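Prephenate dehydratase:Amino acid-binding ACT (Brucella abortus, PDB 6VH5) probably catalyses the conversion of prephenate to phenylpyruvate, with loss of water and carbon dioxide, in phenylalanine biosynthesis, and binds phenylalanine. Local coordinates at residues 35-40 / 194-199. Sequence-based numbering, arbitrary orientation.
Sequences ANSDTA and TRFVVL
Phe196 carries this contact from the strand side, its ring reaching across to the first turn of helix 36-44. The ring is held between two methyl groups. Ala40 CB lies over one face as a CH-pi contact, 3.9 Å from the ring centroid and 18° off the ring normal, nearest to CE1. The opposite face receives Thr194 CG2, from two residues earlier in the same strand, 3.4 Å above the plane and shifted toward the rim. With CG anti to its own carbonyl carbon (chi1 -58°), the Phe196 side chain carries its far edge up to the helix. There Ser37 OG sits close to the ring plane, 3.6 Å from Phe196 CE2, as a van der Waals neighbour at the rim. No hydrogen bond joins the two segments, and the axes of the short segments 36-40 and 194-199 pass 10.4 Å apart at 57°, a gap that the aromatic ring bridges. The turn it meets is tied by its own bonds: Ala35, at the N-cap position, offers its carbonyl O to both Thr39 N and Thr39 OG1, the hydroxyl at 3.0 Å, and the two donors approach from opposite faces of the carbonyl plane. Met72 and Pro74 of strand 70-77 also touch Phe196, while Tyr101 of strand 96-104 touches Ala40, enclosing the buried pair. Thr194 is predicted to be essential for dehydratase activity, and its OG1 is hydrogen-bonded to Asn77. The arrangement is that of a helix laid against the mixed sheet of an alpha/beta domain, here one of the two lobes of the prephenate dehydratase domain, whose fold resembles the type 2 periplasmic binding proteins.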
loop_
_atom_site.group_PDB
_atom_site.type_symbol
_atom_site.label_atom_id
_atom_site.label_comp_id
_atom_site.label_asym_id
_atom_site.label_seq_id
_atom_site.Cartn_x
_atom_site.Cartn_y
_atom_site.Cartn_z
ATOM N N ALA A 35 16.781 7.144 7.401
ATOM C CA ALA A 35 15.465 6.529 7.418
ATOM C C ALA A 35 15.551 5.077 7.885
ATOM O O ALA A 35 16.631 4.526 8.117
ATOM C CB ALA A 35 14.831 6.594 6.029
ATOM N N ASN A 36 14.377 4.465 8.053
ATOM C CA ASN A 36 14.329 3.042 8.369
ATOM C C ASN A 36 14.850 2.199 7.202
ATOM O O ASN A 36 15.484 1.157 7.420
ATOM C CB ASN A 36 12.902 2.629 8.750
ATOM C CG ASN A 36 12.497 3.108 10.138
ATOM O OD1 ASN A 36 13.263 2.997 11.099
ATOM N ND2 ASN A 36 11.276 3.620 10.255
ATOM N N SER A 37 14.574 2.618 5.959
ATOM C CA SER A 37 15.124 1.917 4.793
ATOM C C SER A 37 16.648 1.932 4.808
ATOM O O SER A 37 17.291 0.924 4.495
ATOM C CB SER A 37 14.618 2.547 3.494
ATOM O OG SER A 37 13.255 2.250 3.256
ATOM N N ASP A 38 17.235 3.078 5.168
ATOM C CA ASP A 38 18.682 3.183 5.338
ATOM C C ASP A 38 19.173 2.253 6.444
ATOM O O ASP A 38 20.214 1.600 6.302
ATOM C CB ASP A 38 19.039 4.648 5.629
ATOM C CG ASP A 38 20.542 4.923 5.665
ATOM O OD1 ASP A 38 21.362 4.020 5.411
ATOM O OD2 ASP A 38 20.901 6.074 5.979
ATOM N N THR A 39 18.429 2.172 7.551
ATOM C CA THR A 39 18.797 1.261 8.633
ATOM C C THR A 39 18.861 -0.182 8.141
ATOM O O THR A 39 19.809 -0.914 8.453
ATOM C CB THR A 39 17.784 1.382 9.775
ATOM O OG1 THR A 39 17.727 2.743 10.222
ATOM C CG2 THR A 39 18.145 0.459 10.948
ATOM N N ALA A 40 17.884 -0.595 7.338
ATOM C CA ALA A 40 17.909 -1.951 6.797
ATOM C C ALA A 40 19.142 -2.177 5.919
ATOM O O ALA A 40 19.831 -3.195 6.058
ATOM C CB ALA A 40 16.619 -2.226 6.026
ATOM N N THR A 194 8.579 -3.878 9.610
ATOM C CA THR A 194 8.578 -3.694 8.164
ATOM C C THR A 194 9.344 -4.833 7.501
ATOM O O THR A 194 10.425 -5.217 7.966
ATOM C CB THR A 194 9.194 -2.346 7.750
ATOM O OG1 THR A 194 8.281 -1.286 8.049
ATOM C CG2 THR A 194 9.472 -2.335 6.237
ATOM N N ARG A 195 8.776 -5.384 6.436
ATOM C CA ARG A 195 9.439 -6.422 5.657
ATOM C C ARG A 195 9.982 -5.814 4.374
ATOM O O ARG A 195 9.226 -5.242 3.573
ATOM C CB ARG A 195 8.498 -7.576 5.340
ATOM C CG ARG A 195 9.087 -8.565 4.327
ATOM C CD ARG A 195 8.153 -9.771 4.107
ATOM N NE ARG A 195 8.844 -10.800 3.346
ATOM C CZ ARG A 195 8.337 -11.449 2.308
ATOM N NH1 ARG A 195 7.102 -11.207 1.895
ATOM N NH2 ARG A 195 9.077 -12.348 1.687
ATOM N N PHE A 196 11.280 -5.960 4.165
ATOM C CA PHE A 196 11.885 -5.538 2.917
ATOM C C PHE A 196 12.190 -6.751 2.046
ATOM O O PHE A 196 12.337 -7.874 2.537
ATOM C CB PHE A 196 13.179 -4.754 3.161
ATOM C CG PHE A 196 13.014 -3.540 4.016
ATOM C CD1 PHE A 196 13.016 -3.642 5.401
ATOM C CD2 PHE A 196 12.882 -2.289 3.440
ATOM C CE1 PHE A 196 12.879 -2.522 6.193
ATOM C CE2 PHE A 196 12.743 -1.160 4.226
ATOM C CZ PHE A 196 12.740 -1.275 5.605
ATOM N N VAL A 197 12.291 -6.501 0.740
ATOM C CA VAL A 197 12.877 -7.437 -0.212
ATOM C C VAL A 197 14.061 -6.741 -0.868
ATOM O O VAL A 197 14.018 -5.535 -1.125
ATOM C CB VAL A 197 11.877 -7.918 -1.283
ATOM C CG1 VAL A 197 10.877 -8.905 -0.677
ATOM C CG2 VAL A 197 11.173 -6.725 -1.905
ATOM N N VAL A 198 15.122 -7.500 -1.106
ATOM C CA VAL A 198 16.324 -7.004 -1.761
ATOM C C VAL A 198 16.219 -7.325 -3.247
ATOM O O VAL A 198 16.067 -8.491 -3.622
ATOM C CB VAL A 198 17.573 -7.643 -1.139
ATOM C CG1 VAL A 198 18.842 -6.983 -1.656
ATOM C CG2 VAL A 198 17.482 -7.570 0.384
ATOM N N LEU A 199 16.328 -6.303 -4.097
ATOM C CA LEU A 199 16.125 -6.464 -5.529
ATOM C C LEU A 199 17.444 -6.374 -6.285
ATOM O O LEU A 199 18.385 -5.702 -5.853
ATOM C CB LEU A 199 15.144 -5.425 -6.083
ATOM C CG LEU A 199 13.768 -5.439 -5.412
ATOM C CD1 LEU A 199 12.818 -4.531 -6.162
ATOM C CD2 LEU A 199 13.192 -6.840 -5.256
#